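Local coordinates for protein intracellular protease/amidase (Salmonella enterica subsp. enterica serovar Typhimurium, PDB 4K2H) that is of unknown function but belongs to the DJ-1/PfpI family, binds zinc ions and may act as a peptidase, at residues A[28-33]-A[175-180]; A[35-40]-A[55-60]; A[64-69]-A[93-98]; A[121-126]-A[143-148]. The protein carries 1 engineered substitution. One frame throughout, in Å; residues are numbered along the deposited sequence.

Contact 1: residues A[28-33]-A[175-180]; sequences RRLHID and APVREQ
The amide oxygen OE1 of Q180 is met by the aliphatic stem of R29, lying 3.3 Å from R29 CD and 3.5 Å from R29 CB. It sits at the edge of the guanidinium, near its plane, but no hydrogen bond joins the two residues, and this buried oxygen has no polar partner in the model. The two side chains cross at about a right angle. R29 runs extended from CG to NE and spends its charge on other groups: NE forms a salt bridge with D25, NH2 makes a long, weak ion pair with E16 of the second subunit, and the side chain comes within about 4 Å of a bound zinc ion. Beside this polar edge, L30 supplies the apolar half of the contact. Its CD2 packs 3.5 Å from Q180 CG, the two side chains sliding past each other in opposite directions, and lies 3.6 Å from the backbone oxygen P176 O. The other methyl, L30 CD1, meets V177 CG2 at 4.4 Å. Both L30 and V177 also rest on helix 159-171, on S167 and on L164 and A168 respectively. L30 is the first residue past helix 17-29; H31, at positive phi, returns its N to R28 O at 3.0 Å as the C-prime residue of a Schellman motif, which ends the helix near a bound zinc ion and the subunit interface.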
loop_
_atom_site.group_PDB
_atom_site.type_symbol
_atom_site.label_atom_id
_atom_site.label_comp_id
_atom_site.label_asym_id
_atom_site.label_seq_id
_atom_site.Cartn_x
_atom_site.Cartn_y
_atom_site.Cartn_z
ATOM N N ARG A 28 3.648 -4.187 10.883
ATOM C CA ARG A 28 4.841 -5.017 10.882
ATOM C C ARG A 28 6.111 -4.196 11.126
ATOM O O ARG A 28 7.079 -4.732 11.646
ATOM C CB ARG A 28 4.956 -5.890 9.593
ATOM C CG ARG A 28 4.245 -7.235 9.715
ATOM C CD ARG A 28 4.223 -8.080 8.424
ATOM N NE ARG A 28 3.402 -9.302 8.552
ATOM C CZ ARG A 28 2.934 -10.058 7.552
ATOM N NH1 ARG A 28 3.156 -9.774 6.262
ATOM N NH2 ARG A 28 2.181 -11.113 7.844
ATOM N N ARG A 29 6.119 -2.906 10.794
ATOM C CA ARG A 29 7.275 -2.059 11.151
ATOM C C ARG A 29 7.410 -1.963 12.661
ATOM O O ARG A 29 8.518 -1.905 13.180
ATOM C CB ARG A 29 7.154 -0.650 10.598
ATOM C CG ARG A 29 7.661 -0.486 9.185
ATOM C CD ARG A 29 7.214 0.825 8.615
ATOM N NE ARG A 29 7.215 0.772 7.170
ATOM C CZ ARG A 29 8.284 0.955 6.413
ATOM N NH1 ARG A 29 9.453 1.236 6.956
ATOM N NH2 ARG A 29 8.168 0.857 5.086
ATOM N N LEU A 30 6.278 -1.959 13.356
ATOM C CA LEU A 30 6.249 -1.945 14.827
ATOM C C LEU A 30 6.327 -3.329 15.430
ATOM O O LEU A 30 5.937 -3.502 16.563
ATOM C CB LEU A 30 4.952 -1.315 15.285
ATOM C CG LEU A 30 4.868 0.145 14.884
ATOM C CD1 LEU A 30 3.436 0.595 14.862
ATOM C CD2 LEU A 30 5.697 0.980 15.852
ATOM N N HIS A 31 6.753 -4.328 14.650
ATOM C CA HIS A 31 6.866 -5.696 15.126
ATOM C C HIS A 31 5.588 -6.212 15.804
ATOM O O HIS A 31 5.656 -7.112 16.620
ATOM C CB HIS A 31 8.048 -5.827 16.103
ATOM C CG HIS A 31 9.339 -5.275 15.579
ATOM N ND1 HIS A 31 10.149 -5.978 14.716
ATOM C CD2 HIS A 31 9.963 -4.092 15.802
ATOM C CE1 HIS A 31 11.215 -5.254 14.423
ATOM N NE2 HIS A 31 11.127 -4.105 15.070
ATOM N N ILE A 32 4.433 -5.642 15.472
ATOM C CA ILE A 32 3.144 -6.253 15.808
ATOM C C ILE A 32 2.945 -7.462 14.889
ATOM O O ILE A 32 3.139 -7.359 13.689
ATOM C CB ILE A 32 1.992 -5.247 15.661
ATOM C CG1 ILE A 32 2.182 -4.102 16.668
ATOM C CG2 ILE A 32 0.640 -5.924 15.825
ATOM C CD1 ILE A 32 1.227 -2.946 16.488
ATOM N N ASP A 33 2.601 -8.611 15.455
ATOM C CA ASP A 33 2.327 -9.827 14.671
ATOM C C ASP A 33 1.123 -9.636 13.771
ATOM O O ASP A 33 0.051 -9.267 14.264
ATOM C CB ASP A 33 1.987 -10.958 15.611
ATOM C CG ASP A 33 2.988 -12.023 15.604
ATOM O OD1 ASP A 33 4.183 -11.738 15.808
ATOM O OD2 ASP A 33 2.557 -13.175 15.410
ATOM N N ALA A 175 4.435 6.574 21.682
ATOM C CA ALA A 175 5.840 6.938 21.408
ATOM C C ALA A 175 6.496 6.094 20.315
ATOM O O ALA A 175 7.101 6.637 19.379
ATOM C CB ALA A 175 6.676 6.900 22.695
ATOM N N PRO A 176 6.382 4.762 20.413
ATOM C CA PRO A 176 6.993 3.971 19.354
ATOM C C PRO A 176 6.288 4.199 18.007
ATOM O O PRO A 176 6.937 4.161 16.963
ATOM C CB PRO A 176 6.827 2.522 19.832
ATOM C CG PRO A 176 6.357 2.614 21.245
ATOM C CD PRO A 176 5.658 3.928 21.376
ATOM N N VAL A 177 4.988 4.481 18.061
ATOM C CA VAL A 177 4.203 4.790 16.870
ATOM C C VAL A 177 4.669 6.075 16.202
ATOM O O VAL A 177 5.056 6.056 15.040
ATOM C CB VAL A 177 2.710 4.937 17.187
ATOM C CG1 VAL A 177 1.949 5.274 15.927
ATOM C CG2 VAL A 177 2.184 3.669 17.816
ATOM N N ARG A 178 4.606 7.182 16.936
ATOM C CA ARG A 178 5.116 8.473 16.468
ATOM C C ARG A 178 6.538 8.371 15.928
ATOM O O ARG A 178 6.886 9.027 14.963
ATOM C CB ARG A 178 5.070 9.498 17.588
ATOM C CG ARG A 178 5.639 10.845 17.188
ATOM C CD ARG A 178 5.031 11.990 17.981
ATOM N NE ARG A 178 3.613 12.171 17.655
ATOM C CZ ARG A 178 2.590 11.912 18.476
ATOM N NH1 ARG A 178 1.345 12.119 18.055
ATOM N NH2 ARG A 178 2.788 11.452 19.712
ATOM N N GLU A 179 7.350 7.534 16.551
ATOM C CA GLU A 179 8.714 7.336 16.107
ATOM C C GLU A 179 8.780 6.652 14.738
ATOM O O GLU A 179 9.630 7.001 13.930
ATOM C CB GLU A 179 9.480 6.529 17.148
ATOM C CG GLU A 179 10.940 6.299 16.801
ATOM C CD GLU A 179 11.850 6.165 18.023
ATOM O OE1 GLU A 179 11.388 6.350 19.180
ATOM O OE2 GLU A 179 13.048 5.878 17.811
ATOM N N GLN A 180 7.890 5.691 14.480
ATOM C CA GLN A 180 7.820 5.057 13.155
ATOM C C GLN A 180 7.280 6.012 12.110
ATOM O O GLN A 180 7.802 6.082 11.017
ATOM C CB GLN A 180 6.949 3.790 13.163
ATOM C CG GLN A 180 7.718 2.505 13.381
ATOM C CD GLN A 180 8.802 2.276 12.343
ATOM O OE1 GLN A 180 8.611 2.491 11.133
ATOM N NE2 GLN A 180 9.954 1.850 12.812
#

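Contact 2: residues A[35-40]-A[55-60]; sequences ETLACA and ADSTLS
T36 and D56 carry a pair of side-chain-to-backbone bonds that run in opposite senses. D56 N donates to T36 OG1 at 2.7 Å, while T36 N donates to D56 OD2 at 3.0 Å, reaching this oxygen on its anti side and 31° out of the carboxylate plane. OG1 stands between the backbone N and the carbonyl carbon of its own residue (chi1 53°), where it can face D56 N. The same OD2 forms a salt bridge with R28, so it draws on both backbone and charge. Backbone bonds follow in parallel-strand fashion: S57 N to T36 O, A38 N to S57 O at 3.0 Å, and L59 N to A38 O at 2.9 Å. Hydrophobic contacts line both faces of this pairing. L59 CD1 touches L37 CD1 at 4.0 Å and L59 CD2 touches C39 SG at 3.9 Å, all beneath V88 and F91 of helix 86-97; the methyls A38 CB and A55 CB meet at 4.0 Å on the other face. Water takes over at the far end, where one molecule accepts from S60 N and donates to A40 O at 2.8 Å, and a second joins A40 O to S60 OG. The arrangement is the edge of the central parallel sheet of this alpha/beta fold, strand 57-58 being laid against 33-38 after a connection that contains short strands and no helix.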
loop_
_atom_site.group_PDB
_atom_site.type_symbol
_atom_site.label_atom_id
_atom_site.label_comp_id
_atom_site.label_asym_id
_atom_site.label_seq_id
_atom_site.Cartn_x
_atom_site.Cartn_y
_atom_site.Cartn_z
ATOM N N GLU A 35 -1.211 -11.586 10.666
ATOM C CA GLU A 35 -1.555 -12.706 9.776
ATOM C C GLU A 35 -2.609 -12.288 8.770
ATOM O O GLU A 35 -3.689 -11.853 9.147
ATOM C CB GLU A 35 -2.083 -13.888 10.566
ATOM C CG GLU A 35 -1.115 -15.043 10.677
ATOM C CD GLU A 35 -1.766 -16.309 11.207
ATOM O OE1 GLU A 35 -2.923 -16.285 11.665
ATOM O OE2 GLU A 35 -1.103 -17.353 11.139
ATOM N N THR A 36 -2.277 -12.383 7.490
ATOM C CA THR A 36 -3.271 -12.200 6.440
ATOM C C THR A 36 -4.071 -13.510 6.352
ATOM O O THR A 36 -3.506 -14.606 6.332
ATOM C CB THR A 36 -2.609 -11.857 5.080
ATOM O OG1 THR A 36 -1.623 -12.829 4.760
ATOM C CG2 THR A 36 -1.904 -10.563 5.157
ATOM N N LEU A 37 -5.387 -13.391 6.341
ATOM C CA LEU A 37 -6.242 -14.545 6.258
ATOM C C LEU A 37 -7.166 -14.412 5.062
ATOM O O LEU A 37 -7.938 -13.450 4.963
ATOM C CB LEU A 37 -7.082 -14.656 7.528
ATOM C CG LEU A 37 -6.286 -14.757 8.847
ATOM C CD1 LEU A 37 -7.221 -14.989 10.035
ATOM C CD2 LEU A 37 -5.207 -15.839 8.835
ATOM N N ALA A 38 -7.121 -15.391 4.175
ATOM C CA ALA A 38 -8.101 -15.488 3.107
ATOM C C ALA A 38 -9.387 -16.084 3.651
ATOM O O ALA A 38 -9.370 -16.772 4.650
ATOM C CB ALA A 38 -7.570 -16.366 1.978
ATOM N N CYS A 39 -10.502 -15.864 2.992
ATOM C CA CYS A 39 -11.782 -16.168 3.644
ATOM C C CYS A 39 -12.525 -17.403 3.186
ATOM O O CYS A 39 -13.431 -17.869 3.877
ATOM C CB CYS A 39 -12.663 -14.935 3.585
ATOM S SG CYS A 39 -11.810 -13.624 4.486
ATOM N N ALA A 40 -12.149 -17.958 2.052
ATOM C CA ALA A 40 -12.774 -19.187 1.618
ATOM C C ALA A 40 -11.679 -20.256 1.466
ATOM O O ALA A 40 -10.829 -20.394 2.354
ATOM C CB ALA A 40 -13.560 -18.942 0.326
ATOM N N ALA A 55 -2.118 -15.089 0.969
ATOM C CA ALA A 55 -2.374 -14.963 2.417
ATOM C C ALA A 55 -1.547 -15.902 3.288
ATOM O O ALA A 55 -1.188 -17.017 2.893
ATOM C CB ALA A 55 -3.867 -15.129 2.736
ATOM N N ASP A 56 -1.256 -15.461 4.494
ATOM C CA ASP A 56 -0.552 -16.325 5.457
ATOM C C ASP A 56 -1.354 -17.597 5.770
ATOM O O ASP A 56 -0.798 -18.699 5.884
ATOM C CB ASP A 56 -0.228 -15.566 6.744
ATOM C CG ASP A 56 0.733 -14.414 6.519
ATOM O OD1 ASP A 56 1.679 -14.601 5.757
ATOM O OD2 ASP A 56 0.546 -13.303 7.072
ATOM N N SER A 57 -2.669 -17.467 5.869
ATOM C CA SER A 57 -3.479 -18.621 6.215
ATOM C C SER A 57 -4.907 -18.350 5.799
ATOM O O SER A 57 -5.158 -17.448 5.006
ATOM C CB SER A 57 -3.327 -18.901 7.724
ATOM O OG SER A 57 -4.239 -19.863 8.198
ATOM N N THR A 58 -5.849 -19.111 6.349
ATOM C CA THR A 58 -7.244 -18.973 5.994
ATOM C C THR A 58 -8.057 -18.923 7.242
ATOM O O THR A 58 -7.608 -19.337 8.307
ATOM C CB THR A 58 -7.750 -20.157 5.134
ATOM O OG1 THR A 58 -7.620 -21.382 5.863
ATOM C CG2 THR A 58 -6.968 -20.282 3.863
ATOM N N LEU A 59 -9.270 -18.411 7.097
ATOM C CA LEU A 59 -10.193 -18.288 8.196
ATOM C C LEU A 59 -10.517 -19.654 8.744
ATOM O O LEU A 59 -10.642 -19.833 9.977
ATOM C CB LEU A 59 -11.473 -17.623 7.693
ATOM C CG LEU A 59 -12.060 -16.450 8.428
ATOM C CD1 LEU A 59 -10.992 -15.461 8.842
ATOM C CD2 LEU A 59 -13.076 -15.797 7.502
ATOM N N SER A 60 -10.618 -20.623 7.834
ATOM C CA SER A 60 -10.929 -22.009 8.208
ATOM C C SER A 60 -9.914 -22.634 9.161
ATOM O O SER A 60 -10.269 -23.519 9.915
ATOM C CB SER A 60 -11.077 -22.878 6.965
ATOM O OG SER A 60 -9.849 -22.930 6.252
HETATM O O HOH W 1 -10.991 -20.112 5.087
HETATM O O HOH W 2 -9.759 -22.907 3.587
#

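Contact 3: residues A[64-69]-A[93-98]; sequences QALFDA and ARHDAA
A beta-alpha-beta crossover is fastened here: the loop that leads into strand 69-72 is tied to the C-terminal turns of helix 86-97, through A65 to F67 on one side and R94 and H95 on the other. R94 grips one atom with two nitrogens, NH2 at 2.8 Å and NH1 at 3.1 Å from A65 O. The oxygen lies in the guanidinium plane; seen from the carbonyl, NH1 is in its plane whereas NH2 stands 50° above it. CG, anti to the backbone N (chi1 178°), starts the arginine chain out toward the loop. Q64 CA lies over one face of the guanidinium and H95 ND1 over the opposite one, both toward the rim. One residue on, H95 NE2 accepts from F67 N at 3.0 Å, with the donor close to the imidazole plane. ND1 bonds to F91 O one helical turn back, so both ring nitrogens are used, consistent with a neutral ring that carries its proton on ND1. Between strands 69-72 and 101-104, neighbours in the parallel sheet, helix 86-97 is thus held by its own side chains to backbone atoms of the loop before the first strand. L66 covers one face of the imidazole: its CD1 makes a CH-pi contact 4.0 Å from the H95 ring centroid, 17° off the normal, and also reaches R94 NH2 at 3.6 Å. The F67 ring turns an edge to the histidine, F67 CD2 lying 3.8 Å from H95 NE2, and makes a cation-pi contact with K6.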
loop_
_atom_site.group_PDB
_atom_site.type_symbol
_atom_site.label_atom_id
_atom_site.label_comp_id
_atom_site.label_asym_id
_atom_site.label_seq_id
_atom_site.Cartn_x
_atom_site.Cartn_y
_atom_site.Cartn_z
ATOM N N GLN A 64 -10.858 -20.973 16.249
ATOM C CA GLN A 64 -10.748 -20.748 17.716
ATOM C C GLN A 64 -9.645 -19.765 18.091
ATOM O O GLN A 64 -9.398 -19.549 19.285
ATOM C CB GLN A 64 -10.503 -22.067 18.482
ATOM C CG GLN A 64 -11.768 -22.850 18.788
ATOM C CD GLN A 64 -12.377 -23.440 17.530
ATOM O OE1 GLN A 64 -11.704 -24.153 16.791
ATOM N NE2 GLN A 64 -13.652 -23.142 17.280
ATOM N N ALA A 65 -8.968 -19.205 17.089
ATOM C CA ALA A 65 -7.914 -18.231 17.335
ATOM C C ALA A 65 -8.552 -16.912 17.659
ATOM O O ALA A 65 -9.583 -16.555 17.102
ATOM C CB ALA A 65 -7.018 -18.073 16.121
ATOM N N LEU A 66 -7.925 -16.181 18.558
ATOM C CA LEU A 66 -8.474 -14.945 19.036
ATOM C C LEU A 66 -7.401 -13.885 18.923
ATOM O O LEU A 66 -6.464 -13.832 19.714
ATOM C CB LEU A 66 -8.925 -15.137 20.477
ATOM C CG LEU A 66 -9.892 -14.091 21.016
ATOM C CD1 LEU A 66 -11.146 -14.011 20.161
ATOM C CD2 LEU A 66 -10.254 -14.424 22.462
ATOM N N PHE A 67 -7.534 -13.068 17.895
ATOM C CA PHE A 67 -6.631 -11.983 17.598
ATOM C C PHE A 67 -7.000 -10.769 18.441
ATOM O O PHE A 67 -8.142 -10.631 18.877
ATOM C CB PHE A 67 -6.708 -11.640 16.073
ATOM C CG PHE A 67 -6.171 -12.723 15.194
ATOM C CD1 PHE A 67 -4.846 -12.713 14.790
ATOM C CD2 PHE A 67 -6.964 -13.784 14.820
ATOM C CE1 PHE A 67 -4.315 -13.752 14.033
ATOM C CE2 PHE A 67 -6.458 -14.800 14.016
ATOM C CZ PHE A 67 -5.130 -14.792 13.640
ATOM N N ASP A 68 -6.038 -9.876 18.631
ATOM C CA ASP A 68 -6.266 -8.637 19.362
ATOM C C ASP A 68 -6.954 -7.617 18.484
ATOM O O ASP A 68 -7.634 -6.707 18.997
ATOM C CB ASP A 68 -4.948 -8.082 19.887
ATOM C CG ASP A 68 -4.270 -9.034 20.861
ATOM O OD1 ASP A 68 -4.803 -9.255 21.974
ATOM O OD2 ASP A 68 -3.220 -9.587 20.505
ATOM N N ALA A 69 -6.759 -7.744 17.168
ATOM C CA ALA A 69 -7.475 -6.898 16.220
ATOM C C ALA A 69 -7.778 -7.625 14.942
ATOM O O ALA A 69 -7.024 -8.509 14.519
ATOM C CB ALA A 69 -6.683 -5.651 15.900
ATOM N N ALA A 93 -17.969 -11.634 14.706
ATOM C CA ALA A 93 -18.927 -11.506 15.806
ATOM C C ALA A 93 -18.260 -11.963 17.097
ATOM O O ALA A 93 -18.365 -11.300 18.129
ATOM C CB ALA A 93 -20.199 -12.290 15.534
ATOM N N ARG A 94 -17.525 -13.068 16.999
ATOM C CA ARG A 94 -16.844 -13.638 18.128
ATOM C C ARG A 94 -15.807 -12.673 18.709
ATOM O O ARG A 94 -15.732 -12.485 19.925
ATOM C CB ARG A 94 -16.197 -14.951 17.695
ATOM C CG ARG A 94 -15.396 -15.662 18.771
ATOM C CD ARG A 94 -15.019 -17.070 18.322
ATOM N NE ARG A 94 -14.266 -17.094 17.066
ATOM C CZ ARG A 94 -12.955 -16.911 16.955
ATOM N NH1 ARG A 94 -12.376 -16.977 15.752
ATOM N NH2 ARG A 94 -12.204 -16.673 18.022
ATOM N N HIS A 95 -14.989 -12.089 17.843
ATOM C CA HIS A 95 -13.989 -11.132 18.277
ATOM C C HIS A 95 -14.661 -9.910 18.889
ATOM O O HIS A 95 -14.183 -9.367 19.884
ATOM C CB HIS A 95 -13.060 -10.705 17.125
ATOM C CG HIS A 95 -12.021 -11.720 16.782
ATOM N ND1 HIS A 95 -12.313 -12.858 16.076
ATOM C CD2 HIS A 95 -10.707 -11.798 17.080
ATOM C CE1 HIS A 95 -11.224 -13.593 15.932
ATOM N NE2 HIS A 95 -10.236 -12.972 16.544
ATOM N N ASP A 96 -15.755 -9.474 18.294
ATOM C CA ASP A 96 -16.438 -8.316 18.790
ATOM C C ASP A 96 -16.927 -8.592 20.218
ATOM O O ASP A 96 -16.715 -7.769 21.108
ATOM C CB ASP A 96 -17.592 -7.924 17.878
ATOM C CG ASP A 96 -17.988 -6.469 18.024
ATOM O OD1 ASP A 96 -17.457 -5.739 18.907
ATOM O OD2 ASP A 96 -18.845 -6.050 17.231
ATOM N N ALA A 97 -17.507 -9.765 20.438
ATOM C CA ALA A 97 -18.130 -10.070 21.726
ATOM C C ALA A 97 -17.065 -10.271 22.811
ATOM O O ALA A 97 -17.362 -10.143 23.994
ATOM C CB ALA A 97 -19.015 -11.306 21.609
ATOM N N ALA A 98 -15.830 -10.586 22.403
ATOM C CA ALA A 98 -14.716 -10.706 23.341
ATOM C C ALA A 98 -13.981 -9.380 23.546
ATOM O O ALA A 98 -12.900 -9.369 24.075
ATOM C CB ALA A 98 -13.751 -11.776 22.862
#

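Contact 4: residues A[121-126]-A[143-148]; sequences GRRYVC and PVVEDG
D147 and R123 make the short polar tie of this contact: R123 N donates to D147 OD2 at 2.9 Å, almost straight (168°) and onto the anti lone pair. D147 CG is anti to its backbone N (chi1 -177°), which carries the carboxylate across to R123. R122 CB packs against the same OD2 at 3.5 Å. The tightly packed part is buried around V145, a wedge whose CG1 lies 3.6 Å from R123 O and whose CG2 lies 3.8 Å from V125 CB. Strands 123-124 and 144-147 run nearly antiparallel but share no backbone hydrogen bond: the first pairs with 138-139, the second forms a hairpin with 150-153, so side chains fill the seam between two small sheets. A water links the strands, 2.9 Å from R123 O and 3.1 Å from V145 O. On the solvent side the hold is looser. The exposed R123 guanidinium stacks on the carboxylate with the planes 17° apart, D147 CB lying 3.6 Å above one face. The salt bridge from R123 NE to D147 OD2 is long and a matter of charge alone, the oxygen lying well out of the guanidinium plane, and NH1 adds only a weak bond to E146 O. E146 turns away, toward a salt bridge with R169.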
loop_
_atom_site.group_PDB
_atom_site.type_symbol
_atom_site.label_atom_id
_atom_site.label_comp_id
_atom_site.label_asym_id
_atom_site.label_seq_id
_atom_site.Cartn_x
_atom_site.Cartn_y
_atom_site.Cartn_z
ATOM N N GLY A 121 -25.216 0.398 17.278
ATOM C CA GLY A 121 -25.360 1.829 17.535
ATOM C C GLY A 121 -24.049 2.607 17.536
ATOM O O GLY A 121 -24.054 3.790 17.814
ATOM N N ARG A 122 -22.915 1.982 17.214
ATOM C CA ARG A 122 -21.646 2.679 17.426
ATOM C C ARG A 122 -21.356 3.738 16.390
ATOM O O ARG A 122 -21.903 3.714 15.279
ATOM C CB ARG A 122 -20.484 1.709 17.533
ATOM C CG ARG A 122 -20.433 0.975 18.871
ATOM C CD ARG A 122 -19.422 -0.156 18.812
ATOM N NE ARG A 122 -19.811 -1.155 17.797
ATOM C CZ ARG A 122 -19.261 -2.356 17.679
ATOM N NH1 ARG A 122 -18.313 -2.751 18.514
ATOM N NH2 ARG A 122 -19.688 -3.187 16.744
ATOM N N ARG A 123 -20.514 4.697 16.787
ATOM C CA ARG A 123 -20.006 5.710 15.869
ATOM C C ARG A 123 -18.967 5.085 14.938
ATOM O O ARG A 123 -18.146 4.295 15.374
ATOM C CB ARG A 123 -19.399 6.886 16.634
ATOM C CG ARG A 123 -20.450 7.728 17.367
ATOM C CD ARG A 123 -19.796 8.820 18.193
ATOM N NE ARG A 123 -19.035 8.222 19.288
ATOM C CZ ARG A 123 -17.705 8.164 19.373
ATOM N NH1 ARG A 123 -17.148 7.567 20.431
ATOM N NH2 ARG A 123 -16.922 8.694 18.429
ATOM N N TYR A 124 -19.016 5.460 13.658
ATOM C CA TYR A 124 -18.177 4.856 12.633
ATOM C C TYR A 124 -18.108 5.816 11.451
ATOM O O TYR A 124 -18.921 6.742 11.338
ATOM C CB TYR A 124 -18.772 3.503 12.181
ATOM C CG TYR A 124 -19.962 3.684 11.277
ATOM C CD1 TYR A 124 -19.796 3.668 9.894
ATOM C CD2 TYR A 124 -21.242 3.971 11.799
ATOM C CE1 TYR A 124 -20.850 3.890 9.035
ATOM C CE2 TYR A 124 -22.321 4.187 10.947
ATOM C CZ TYR A 124 -22.112 4.141 9.554
ATOM O OH TYR A 124 -23.137 4.335 8.647
ATOM N N VAL A 125 -17.124 5.587 10.589
ATOM C CA VAL A 125 -17.011 6.259 9.309
ATOM C C VAL A 125 -16.849 5.209 8.222
ATOM O O VAL A 125 -16.446 4.081 8.475
ATOM C CB VAL A 125 -15.831 7.251 9.275
ATOM C CG1 VAL A 125 -14.480 6.549 9.322
ATOM C CG2 VAL A 125 -15.911 8.164 8.059
ATOM N N CYS A 126 -17.184 5.595 7.011
ATOM C CA CYS A 126 -17.004 4.750 5.873
ATOM C C CYS A 126 -16.818 5.692 4.688
ATOM O O CYS A 126 -16.878 6.921 4.849
ATOM C CB CYS A 126 -18.239 3.865 5.700
ATOM S SG CYS A 126 -19.730 4.804 5.334
ATOM N N PRO A 143 -11.501 11.288 9.568
ATOM C CA PRO A 143 -10.511 10.364 9.022
ATOM C C PRO A 143 -10.528 8.999 9.691
ATOM O O PRO A 143 -10.507 7.965 9.004
ATOM C CB PRO A 143 -9.178 11.093 9.290
ATOM C CG PRO A 143 -9.544 12.546 9.207
ATOM C CD PRO A 143 -10.932 12.634 9.800
ATOM N N VAL A 144 -10.542 9.023 11.022
ATOM C CA VAL A 144 -10.548 7.862 11.849
ATOM C C VAL A 144 -11.519 8.118 13.001
ATOM O O VAL A 144 -11.454 9.146 13.662
ATOM C CB VAL A 144 -9.140 7.575 12.403
ATOM C CG1 VAL A 144 -9.150 6.350 13.306
ATOM C CG2 VAL A 144 -8.158 7.341 11.266
ATOM N N VAL A 145 -12.415 7.171 13.239
ATOM C CA VAL A 145 -13.390 7.232 14.318
ATOM C C VAL A 145 -13.118 6.082 15.244
ATOM O O VAL A 145 -12.894 4.953 14.763
ATOM C CB VAL A 145 -14.800 7.081 13.756
ATOM C CG1 VAL A 145 -15.839 6.993 14.875
ATOM C CG2 VAL A 145 -15.088 8.241 12.826
ATOM N N GLU A 146 -13.115 6.345 16.551
ATOM C CA GLU A 146 -12.999 5.291 17.562
ATOM C C GLU A 146 -14.178 5.287 18.500
ATOM O O GLU A 146 -14.553 6.338 19.055
ATOM C CB GLU A 146 -11.784 5.502 18.431
ATOM C CG GLU A 146 -10.489 5.497 17.686
ATOM C CD GLU A 146 -9.333 5.747 18.624
ATOM O OE1 GLU A 146 -9.122 4.921 19.545
ATOM O OE2 GLU A 146 -8.648 6.770 18.429
ATOM N N ASP A 147 -14.751 4.111 18.716
ATOM C CA ASP A 147 -15.852 3.986 19.654
ATOM C C ASP A 147 -15.803 2.611 20.253
ATOM O O ASP A 147 -16.204 1.657 19.598
ATOM C CB ASP A 147 -17.190 4.229 18.952
ATOM C CG ASP A 147 -18.385 4.172 19.911
ATOM O OD1 ASP A 147 -18.211 3.828 21.092
ATOM O OD2 ASP A 147 -19.503 4.441 19.456
ATOM N N GLY A 148 -15.303 2.523 21.492
ATOM C CA GLY A 148 -15.087 1.244 22.155
ATOM C C GLY A 148 -14.047 0.439 21.398
ATOM O O GLY A 148 -12.959 0.928 21.140
HETATM O O HOH W 3 -15.545 3.351 14.429
#

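In the fold
From the N terminus the chain runs through strand 6-11 and helix 17-29 to the first half of contact 1, which ties the end of that helix to helix 174-183, near the C terminus. Contacts 2, 3 and 4 are all nested inside that long loop; they open and close in series, and none cross. Contact 2 completes the sheet edge, contact 3 joins the next loop to helix 86-97, and contact 4 links two small two-stranded sheets. Neighbours are coupled: R28 of contact 1 forms a salt bridge with D56 of contact 2, E35 packs on F67 of contact 3, and D96 bridges to R122 of contact 4. Contacts 2 and 4 lie on opposite sides of the chain's centre, their centres about 26 Å apart.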